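Local coordinates for uncharacterized protein TP-0789 domain-containing protein (Desulfovibrio piger ATCC 29098, PDB 4Z48) that is of unknown function but belongs to the LolA-like family, so it may bind lipid or lipoprotein acyl chains in the manner of outer-membrane lipoprotein-sorting proteins, at residues Y78-M92 with N121-Y133. Sequence-based numbering, arbitrary orientation.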
ATOM      1  N   TYR A  78       8.056  -9.193   7.351  1.00 17.93           N
ATOM      2  CA  TYR A  78       6.857  -8.501   7.840  1.00 18.93           C
ATOM      3  C   TYR A  78       5.654  -9.374   7.620  1.00 23.01           C
ATOM      4  O   TYR A  78       5.449  -9.843   6.505  1.00 23.13           O
ATOM      5  CB  TYR A  78       6.633  -7.158   7.154  1.00 20.10           C
ATOM      6  CG  TYR A  78       7.589  -6.090   7.594  1.00 21.56           C
ATOM      7  CD1 TYR A  78       8.895  -6.046   7.098  1.00 21.77           C
ATOM      8  CD2 TYR A  78       7.181  -5.077   8.464  1.00 22.40           C
ATOM      9  CE1 TYR A  78       9.778  -5.042   7.483  1.00 25.17           C
ATOM     10  CE2 TYR A  78       8.058  -4.070   8.854  1.00 22.90           C
ATOM     11  CZ  TYR A  78       9.342  -4.037   8.335  1.00 25.72           C
ATOM     12  OH  TYR A  78      10.203  -3.035   8.711  1.00 28.45           O
ATOM     13  N   LEU A  79       4.864  -9.609   8.686  1.00 19.27           N
ATOM     14  CA  LEU A  79       3.618 -10.368   8.611  1.00 20.37           C
ATOM     15  C   LEU A  79       2.463  -9.372   8.825  1.00 23.66           C
ATOM     16  O   LEU A  79       2.469  -8.647   9.809  1.00 21.79           O
ATOM     17  CB  LEU A  79       3.582 -11.519   9.636  1.00 19.99           C
ATOM     18  CG  LEU A  79       2.307 -12.394   9.675  1.00 23.55           C
ATOM     19  CD1 LEU A  79       1.987 -13.001   8.319  1.00 24.29           C
ATOM     20  CD2 LEU A  79       2.457 -13.510  10.689  1.00 26.70           C
ATOM     21  N   VAL A  80       1.530  -9.272   7.868  1.00 20.96           N
ATOM     22  CA  VAL A  80       0.429  -8.320   7.992  1.00 22.10           C
ATOM     23  C   VAL A  80      -0.890  -9.070   7.902  1.00 26.17           C
ATOM     24  O   VAL A  80      -1.080  -9.854   6.972  1.00 25.35           O
ATOM     25  CB  VAL A  80       0.476  -7.176   6.933  1.00 27.57           C
ATOM     26  CG1 VAL A  80      -0.613  -6.135   7.205  1.00 28.06           C
ATOM     27  CG2 VAL A  80       1.864  -6.534   6.813  1.00 27.58           C
ATOM     28  N   TRP A  81      -1.763  -8.865   8.895  1.00 24.90           N
ATOM     29  CA  TRP A  81      -3.134  -9.382   8.947  1.00 25.88           C
ATOM     30  C   TRP A  81      -4.045  -8.165   8.871  1.00 27.40           C
ATOM     31  O   TRP A  81      -4.226  -7.446   9.864  1.00 23.87           O
ATOM     32  CB  TRP A  81      -3.384 -10.206  10.212  1.00 26.07           C
ATOM     33  CG  TRP A  81      -2.640 -11.499  10.313  1.00 27.26           C
ATOM     34  CD1 TRP A  81      -1.793 -12.051   9.393  1.00 29.43           C
ATOM     35  CD2 TRP A  81      -2.651 -12.391  11.438  1.00 28.15           C
ATOM     36  NE1 TRP A  81      -1.287 -13.239   9.871  1.00 28.77           N
ATOM     37  CE2 TRP A  81      -1.801 -13.474  11.120  1.00 30.72           C
ATOM     38  CE3 TRP A  81      -3.335 -12.397  12.674  1.00 30.15           C
ATOM     39  CZ2 TRP A  81      -1.597 -14.544  11.993  1.00 30.74           C
ATOM     40  CZ3 TRP A  81      -3.128 -13.452  13.547  1.00 32.29           C
ATOM     41  CH2 TRP A  81      -2.266 -14.512  13.205  1.00 32.94           C
ATOM     42  N   SER A  82      -4.495  -7.865   7.655  1.00 24.38           N
ATOM     43  CA  SER A  82      -5.295  -6.693   7.323  1.00 24.52           C
ATOM     44  C   SER A  82      -6.762  -7.106   7.229  1.00 29.50           C
ATOM     45  O   SER A  82      -7.098  -8.038   6.501  1.00 30.20           O
ATOM     46  CB  SER A  82      -4.773  -6.047   6.038  1.00 30.15           C
ATOM     47  OG  SER A  82      -5.325  -4.768   5.786  1.00 43.03           O
ATOM     48  N   TYR A  83      -7.615  -6.486   8.059  1.00 27.99           N
ATOM     49  CA  TYR A  83      -9.032  -6.849   8.178  1.00 27.63           C
ATOM     50  C   TYR A  83     -10.001  -5.862   7.532  1.00 35.16           C
ATOM     51  O   TYR A  83      -9.842  -4.645   7.641  1.00 33.19           O
ATOM     52  CB  TYR A  83      -9.422  -6.980   9.659  1.00 28.54           C
ATOM     53  CG  TYR A  83      -8.503  -7.866  10.469  1.00 27.16           C
ATOM     54  CD1 TYR A  83      -8.516  -9.253  10.309  1.00 27.98           C
ATOM     55  CD2 TYR A  83      -7.590  -7.319  11.364  1.00 27.67           C
ATOM     56  CE1 TYR A  83      -7.640 -10.069  11.015  1.00 26.81           C
ATOM     57  CE2 TYR A  83      -6.690  -8.125  12.062  1.00 28.35           C
ATOM     58  CZ  TYR A  83      -6.734  -9.499  11.901  1.00 34.02           C
ATOM     59  OH  TYR A  83      -5.899 -10.292  12.637  1.00 36.19           O
ATOM     60  N   ARG A  84     -11.014  -6.398   6.863  1.00 34.14           N
ATOM     61  CA  ARG A  84     -12.065  -5.578   6.274  1.00 35.66           C
ATOM     62  C   ARG A  84     -12.939  -5.073   7.410  1.00 39.80           C
ATOM     63  O   ARG A  84     -13.381  -5.869   8.253  1.00 40.48           O
ATOM     64  CB  ARG A  84     -12.883  -6.378   5.241  1.00 37.98           C
ATOM     65  CG  ARG A  84     -13.656  -5.506   4.243  1.00 56.57           C
ATOM     66  CD  ARG A  84     -12.752  -4.712   3.303  1.00 70.63           C
ATOM     67  NE  ARG A  84     -12.117  -5.546   2.281  1.00 82.24           N
ATOM     68  CZ  ARG A  84     -11.476  -5.065   1.219  1.00 94.56           C
ATOM     69  NH1 ARG A  84     -11.387  -3.755   1.023  1.00 81.32           N
ATOM     70  NH2 ARG A  84     -10.925  -5.892   0.339  1.00 77.23           N
ATOM     71  N   GLY A  85     -13.099  -3.755   7.478  1.00 36.31           N
ATOM     72  CA  GLY A  85     -13.927  -3.122   8.501  1.00 35.62           C
ATOM     73  C   GLY A  85     -13.134  -2.458   9.605  1.00 36.86           C
ATOM     74  O   GLY A  85     -11.919  -2.655   9.714  1.00 35.64           O
ATOM     75  N   LEU A  86     -13.816  -1.687  10.464  1.00 31.31           N
ATOM     76  CA  LEU A  86     -13.073  -0.977  11.506  1.00 29.67           C
ATOM     77  C   LEU A  86     -13.070  -1.662  12.881  1.00 31.51           C
ATOM     78  O   LEU A  86     -12.434  -1.129  13.778  1.00 31.30           O
ATOM     79  CB  LEU A  86     -13.624   0.469  11.653  1.00 29.93           C
ATOM     80  CG  LEU A  86     -13.178   1.479  10.598  1.00 33.85           C
ATOM     81  CD1 LEU A  86     -14.162   2.626  10.488  1.00 33.78           C
ATOM     82  CD2 LEU A  86     -11.754   1.993  10.895  1.00 39.18           C
ATOM     83  N   GLU A  87     -13.771  -2.788  13.077  1.00 27.25           N
ATOM     84  CA  GLU A  87     -13.884  -3.406  14.410  1.00 27.17           C
ATOM     85  C   GLU A  87     -12.568  -3.840  15.022  1.00 31.56           C
ATOM     86  O   GLU A  87     -12.399  -3.747  16.238  1.00 29.61           O
ATOM     87  CB  GLU A  87     -14.808  -4.621  14.382  1.00 29.20           C
ATOM     88  CG  GLU A  87     -16.263  -4.267  14.256  1.00 36.72           C
ATOM     89  CD  GLU A  87     -16.841  -4.223  12.853  1.00 48.36           C
ATOM     90  OE1 GLU A  87     -16.103  -3.920  11.885  1.00 39.00           O
ATOM     91  OE2 GLU A  87     -18.062  -4.461  12.736  1.00 32.06           O
ATOM     92  N   GLN A  88     -11.654  -4.337  14.187  1.00 29.50           N
ATOM     93  CA  GLN A  88     -10.360  -4.842  14.614  1.00 28.71           C
ATOM     94  C   GLN A  88      -9.264  -4.119  13.854  1.00 32.02           C
ATOM     95  O   GLN A  88      -9.308  -4.072  12.626  1.00 29.32           O
ATOM     96  CB  GLN A  88     -10.318  -6.356  14.330  1.00 30.50           C
ATOM     97  CG  GLN A  88      -9.157  -7.116  14.948  1.00 46.92           C
ATOM     98  CD  GLN A  88      -9.166  -8.586  14.586  1.00 64.84           C
ATOM     99  OE1 GLN A  88      -9.915  -9.054  13.704  1.00 52.01           O
ATOM    100  NE2 GLN A  88      -8.311  -9.350  15.258  1.00 61.37           N
ATOM    101  N   ASP A  89      -8.260  -3.580  14.580  1.00 30.09           N
ATOM    102  CA  ASP A  89      -7.117  -2.929  13.951  1.00 29.52           C
ATOM    103  C   ASP A  89      -6.287  -3.979  13.208  1.00 30.22           C
ATOM    104  O   ASP A  89      -6.264  -5.143  13.626  1.00 29.88           O
ATOM    105  CB  ASP A  89      -6.241  -2.209  14.995  1.00 31.90           C
ATOM    106  CG  ASP A  89      -6.954  -1.095  15.723  1.00 46.70           C
ATOM    107  OD1 ASP A  89      -7.478  -0.175  15.040  1.00 49.21           O
ATOM    108  OD2 ASP A  89      -7.014  -1.150  16.965  1.00 51.90           O
ATOM    109  N   ASP A  90      -5.625  -3.578  12.124  1.00 26.68           N
ATOM    110  CA  ASP A  90      -4.760  -4.487  11.378  1.00 24.94           C
ATOM    111  C   ASP A  90      -3.593  -4.877  12.246  1.00 27.87           C
ATOM    112  O   ASP A  90      -3.050  -4.029  12.970  1.00 29.81           O
ATOM    113  CB  ASP A  90      -4.239  -3.837  10.091  1.00 25.65           C
ATOM    114  CG  ASP A  90      -5.232  -3.667   8.952  1.00 34.26           C
ATOM    115  OD1 ASP A  90      -6.424  -4.063   9.119  1.00 30.08           O
ATOM    116  OD2 ASP A  90      -4.819  -3.170   7.885  1.00 42.38           O
ATOM    117  N   ASP A  91      -3.250  -6.161  12.220  1.00 23.05           N
ATOM    118  CA  ASP A  91      -2.133  -6.739  12.941  1.00 21.99           C
ATOM    119  C   ASP A  91      -0.876  -6.733  12.067  1.00 24.08           C
ATOM    120  O   ASP A  91      -0.896  -7.057  10.873  1.00 22.24           O
ATOM    121  CB  ASP A  91      -2.468  -8.174  13.400  1.00 23.84           C
ATOM    122  CG  ASP A  91      -3.471  -8.268  14.529  1.00 34.54           C
ATOM    123  OD1 ASP A  91      -3.328  -7.518  15.507  1.00 35.15           O
ATOM    124  OD2 ASP A  91      -4.382  -9.118  14.444  1.00 35.43           O
HETATM  125  N   MSE A  92       0.222  -6.378  12.666  1.00 19.10           N
HETATM  126  CA  MSE A  92       1.477  -6.342  11.947  1.00 17.50           C
HETATM  127  C   MSE A  92       2.622  -6.707  12.885  1.00 22.48           C
HETATM  128  O   MSE A  92       2.657  -6.283  14.057  1.00 20.99           O
HETATM  129  CB  MSE A  92       1.705  -4.959  11.331  1.00 18.11           C
HETATM  130  CG  MSE A  92       2.996  -4.831  10.553  1.00 24.01           C
HETATM  131 SE   MSE A  92       3.170  -3.079   9.735  0.75 32.74          SE
HETATM  132  CE  MSE A  92       1.727  -3.128   8.602  1.00 29.47           C
ATOM    133  N   ASN A 121       4.844   2.331   7.797  1.00 20.81           N
ATOM    134  CA  ASN A 121       4.337   0.976   8.059  1.00 21.72           C
ATOM    135  C   ASN A 121       2.837   0.855   7.692  1.00 24.88           C
ATOM    136  O   ASN A 121       2.406  -0.170   7.153  1.00 24.58           O
ATOM    137  CB  ASN A 121       4.551   0.590   9.531  1.00 22.06           C
ATOM    138  CG  ASN A 121       5.998   0.453   9.893  1.00 25.63           C
ATOM    139  OD1 ASN A 121       6.805   0.002   9.092  1.00 23.45           O
ATOM    140  ND2 ASN A 121       6.356   0.872  11.099  1.00 20.18           N
ATOM    141  N   GLU A 122       2.064   1.924   7.907  1.00 22.87           N
ATOM    142  CA  GLU A 122       0.635   1.898   7.580  1.00 23.44           C
ATOM    143  C   GLU A 122       0.385   1.875   6.065  1.00 26.75           C
ATOM    144  O   GLU A 122      -0.636   1.359   5.662  1.00 26.68           O
ATOM    145  CB  GLU A 122      -0.134   3.052   8.232  1.00 25.33           C
ATOM    146  CG  GLU A 122       0.149   4.442   7.673  1.00 30.03           C
ATOM    147  CD  GLU A 122      -0.809   5.499   8.205  1.00 34.75           C
ATOM    148  OE1 GLU A 122      -2.044   5.300   8.133  1.00 31.43           O
ATOM    149  OE2 GLU A 122      -0.312   6.537   8.693  1.00 27.46           O
ATOM    150  N   ASP A 123       1.332   2.367   5.245  1.00 22.61           N
ATOM    151  CA  ASP A 123       1.217   2.362   3.787  1.00 23.32           C
ATOM    152  C   ASP A 123       1.264   0.939   3.200  1.00 30.95           C
ATOM    153  O   ASP A 123       0.846   0.746   2.056  1.00 31.04           O
ATOM    154  CB  ASP A 123       2.316   3.225   3.159  1.00 22.99           C
ATOM    155  CG  ASP A 123       2.227   4.699   3.498  1.00 25.05           C
ATOM    156  OD1 ASP A 123       1.116   5.184   3.763  1.00 24.00           O
ATOM    157  OD2 ASP A 123       3.264   5.374   3.460  1.00 24.02           O
ATOM    158  N   ILE A 124       1.763  -0.046   3.990  1.00 27.70           N
ATOM    159  CA  ILE A 124       1.922  -1.446   3.615  1.00 28.85           C
ATOM    160  C   ILE A 124       0.598  -2.247   3.786  1.00 35.04           C
ATOM    161  O   ILE A 124       0.471  -3.307   3.197  1.00 34.66           O
ATOM    162  CB  ILE A 124       3.114  -2.040   4.417  1.00 33.54           C
ATOM    163  CG1 ILE A 124       4.460  -1.363   4.021  1.00 33.44           C
ATOM    164  CG2 ILE A 124       3.213  -3.547   4.361  1.00 36.30           C
ATOM    165  CD1 ILE A 124       4.698  -1.092   2.581  1.00 37.82           C
ATOM    166  N   GLN A 125      -0.393  -1.728   4.520  1.00 35.12           N
ATOM    167  CA  GLN A 125      -1.710  -2.389   4.645  1.00 36.66           C
ATOM    168  C   GLN A 125      -2.614  -2.108   3.411  1.00 42.21           C
ATOM    169  O   GLN A 125      -2.201  -1.382   2.501  1.00 41.71           O
ATOM    170  CB  GLN A 125      -2.425  -1.919   5.910  1.00 38.38           C
ATOM    171  CG  GLN A 125      -1.626  -2.152   7.188  1.00 45.49           C
ATOM    172  CD  GLN A 125      -2.026  -1.215   8.298  1.00 61.80           C
ATOM    173  OE1 GLN A 125      -2.684  -0.179   8.101  1.00 55.48           O
ATOM    174  NE2 GLN A 125      -1.582  -1.533   9.489  1.00 54.81           N
ATOM    175  N   ASN A 126      -3.870  -2.656   3.416  1.00 39.49           N
ATOM    176  CA  ASN A 126      -4.886  -2.525   2.357  1.00 38.67           C
ATOM    177  C   ASN A 126      -5.094  -1.060   1.979  1.00 44.24           C
ATOM    178  O   ASN A 126      -5.502  -0.248   2.816  1.00 43.23           O
ATOM    179  CB  ASN A 126      -6.217  -3.162   2.813  1.00 34.36           C
ATOM    180  CG  ASN A 126      -7.337  -3.255   1.789  1.00 64.57           C
ATOM    181  OD1 ASN A 126      -7.235  -2.832   0.631  1.00 58.28           O
ATOM    182  ND2 ASN A 126      -8.462  -3.810   2.212  1.00 59.44           N
ATOM    183  N   LEU A 127      -4.771  -0.727   0.716  1.00 42.85           N
ATOM    184  CA  LEU A 127      -4.896   0.628   0.166  1.00 43.23           C
ATOM    185  C   LEU A 127      -6.366   0.962  -0.194  1.00 46.55           C
ATOM    186  O   LEU A 127      -6.693   2.145  -0.336  1.00 45.35           O
ATOM    187  CB  LEU A 127      -3.967   0.782  -1.073  1.00 43.32           C
ATOM    188  CG  LEU A 127      -3.838   2.149  -1.797  1.00 48.48           C
ATOM    189  CD1 LEU A 127      -3.429   3.271  -0.867  1.00 49.14           C
ATOM    190  CD2 LEU A 127      -2.841   2.065  -2.937  1.00 51.15           C
ATOM    191  N   ASP A 128      -7.253  -0.059  -0.302  1.00 42.23           N
ATOM    192  CA  ASP A 128      -8.627   0.181  -0.719  1.00 40.86           C
ATOM    193  C   ASP A 128      -9.686  -0.323   0.297  1.00 42.30           C
ATOM    194  O   ASP A 128     -10.664  -0.965  -0.101  1.00 40.85           O
ATOM    195  CB  ASP A 128      -8.851  -0.428  -2.118  1.00 43.24           C
ATOM    196  CG  ASP A 128      -8.098   0.302  -3.224  1.00 54.41           C
ATOM    197  OD1 ASP A 128      -8.540   1.411  -3.619  1.00 52.61           O
ATOM    198  OD2 ASP A 128      -7.060  -0.231  -3.688  1.00 60.12           O
ATOM    199  N   ASP A 129      -9.519   0.022   1.591  1.00 36.82           N
ATOM    200  CA  ASP A 129     -10.479  -0.309   2.656  1.00 37.26           C
ATOM    201  C   ASP A 129     -11.561   0.783   2.636  1.00 40.03           C
ATOM    202  O   ASP A 129     -11.493   1.747   3.401  1.00 39.31           O
ATOM    203  CB  ASP A 129      -9.760  -0.413   4.012  1.00 40.28           C
ATOM    204  CG  ASP A 129     -10.445  -1.322   5.020  1.00 59.39           C
ATOM    205  OD1 ASP A 129     -11.658  -1.141   5.258  1.00 59.32           O
ATOM    206  OD2 ASP A 129      -9.751  -2.185   5.608  1.00 67.82           O
ATOM    207  N   VAL A 130     -12.517   0.651   1.680  1.00 37.02           N
ATOM    208  CA  VAL A 130     -13.569   1.601   1.299  1.00 36.74           C
ATOM    209  C   VAL A 130     -14.298   2.232   2.515  1.00 40.95           C
ATOM    210  O   VAL A 130     -14.501   3.457   2.532  1.00 40.41           O
ATOM    211  CB  VAL A 130     -14.585   0.981   0.291  1.00 41.15           C
ATOM    212  CG1 VAL A 130     -15.802   1.864   0.093  1.00 40.87           C
ATOM    213  CG2 VAL A 130     -13.924   0.718  -1.062  1.00 40.36           C
ATOM    214  N   ASP A 131     -14.665   1.421   3.515  1.00 37.39           N
ATOM    215  CA  ASP A 131     -15.455   1.936   4.637  1.00 37.68           C
ATOM    216  C   ASP A 131     -14.601   2.576   5.761  1.00 38.25           C
ATOM    217  O   ASP A 131     -15.140   2.942   6.810  1.00 38.88           O
ATOM    218  CB  ASP A 131     -16.386   0.840   5.182  1.00 40.52           C
ATOM    219  CG  ASP A 131     -17.484   0.428   4.200  1.00 48.38           C
ATOM    220  OD1 ASP A 131     -18.172   1.326   3.652  1.00 46.42           O
ATOM    221  OD2 ASP A 131     -17.673  -0.789   4.000  1.00 57.85           O
ATOM    222  N   GLU A 132     -13.321   2.819   5.516  1.00 33.22           N
ATOM    223  CA  GLU A 132     -12.523   3.517   6.516  1.00 33.15           C
ATOM    224  C   GLU A 132     -12.499   5.031   6.222  1.00 33.05           C
ATOM    225  O   GLU A 132     -12.013   5.807   7.053  1.00 32.44           O
ATOM    226  CB  GLU A 132     -11.106   2.940   6.618  1.00 34.00           C
ATOM    227  CG  GLU A 132     -11.054   1.559   7.249  1.00 46.02           C
ATOM    228  CD  GLU A 132      -9.701   1.131   7.778  1.00 79.17           C
ATOM    229  OE1 GLU A 132      -8.684   1.351   7.081  1.00 84.26           O
ATOM    230  OE2 GLU A 132      -9.667   0.519   8.870  1.00 78.64           O
ATOM    231  N   TYR A 133     -13.120   5.453   5.094  1.00 28.41           N
ATOM    232  CA  TYR A 133     -13.077   6.842   4.628  1.00 27.02           C
ATOM    233  C   TYR A 133     -14.403   7.452   4.196  1.00 30.58           C
ATOM    234  O   TYR A 133     -15.329   6.759   3.823  1.00 32.68           O
ATOM    235  CB  TYR A 133     -12.135   6.924   3.386  1.00 27.41           C
ATOM    236  CG  TYR A 133     -10.774   6.300   3.584  1.00 28.58           C
ATOM    237  CD1 TYR A 133     -10.554   4.952   3.306  1.00 29.59           C
ATOM    238  CD2 TYR A 133      -9.701   7.055   4.043  1.00 29.91           C
ATOM    239  CE1 TYR A 133      -9.298   4.368   3.493  1.00 30.72           C
ATOM    240  CE2 TYR A 133      -8.441   6.487   4.225  1.00 31.69           C
ATOM    241  CZ  TYR A 133      -8.250   5.136   3.974  1.00 43.38           C
ATOM    242  OH  TYR A 133      -7.012   4.565   4.164  1.00 50.07           O
TER
HETATM  243  O   HOH W   1       9.112  -0.887   9.831  1.00 31.71           O
HETATM  244  O   HOH W   2      -8.382  -4.734   5.041  1.00 38.45           O
HETATM  245  O   HOH W   3      -7.564  -2.873   7.003  1.00 34.14           O
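Gln125, Met92 and Arg84 bury the most surface where the hairpin 78-92 meets the loop segment 121-133. Gln125 lies across one face of the hairpin, against side chains from both strands and Asp90: its CB lies 3.3 Å from Asp90 OD2, its CG packs against Val80 CG1, and the same CG is 3.8 Å from Met92 CE. Met92, modelled as selenomethionine, runs extended to SE and then bends (chi3 -63°), which brings CE to 3.4 Å from the backbone O of Asn121 while SE rests on Asn121 CB. Val80 CG2 meets Ile124 CG2 at 4.1 Å, the two side chains crossing at about a right angle. Beyond this apolar patch, Tyr78 OH and Asn121 OD1 share a water; Asn121 ND2 is held by the backbone of Ser109.

Around Ser82 the contact becomes polar. Asn126 N donates a weak bond to Ser82 OG (3.5 Å), and this hydroxyl in turn donates to Asp90 OD2. Tyr83 N binds the other oxygen, Asp90 OD1, so both carboxylate oxygens are gripped, each from well above the carboxylate plane. One water bridges Ser82 OG, Asn126 ND2 and Asp129 OD2, joining the segments again.

Arg84 bends at chi2 and chi3, laying one guanidinium face over Asn126 ND2, with the two planes 83° apart; both groups are donors here, so NH1 and ND2, 3.2 Å apart, pack without bonding. Asn126 OD1 accepts from Asp128 N at 2.9 Å, which fixes the amide in an Asx turn. At the hairpin tip Leu86 CD2 touches Glu132 OE2 (3.3 Å); Glu132 also forms a salt bridge with Lys159.

The geometry is that of an antiparallel beta hairpin, closed by Trp81-Asp91 backbone bonds, packed against the long connection into strand 133-143 of a LolA-like antiparallel beta fold.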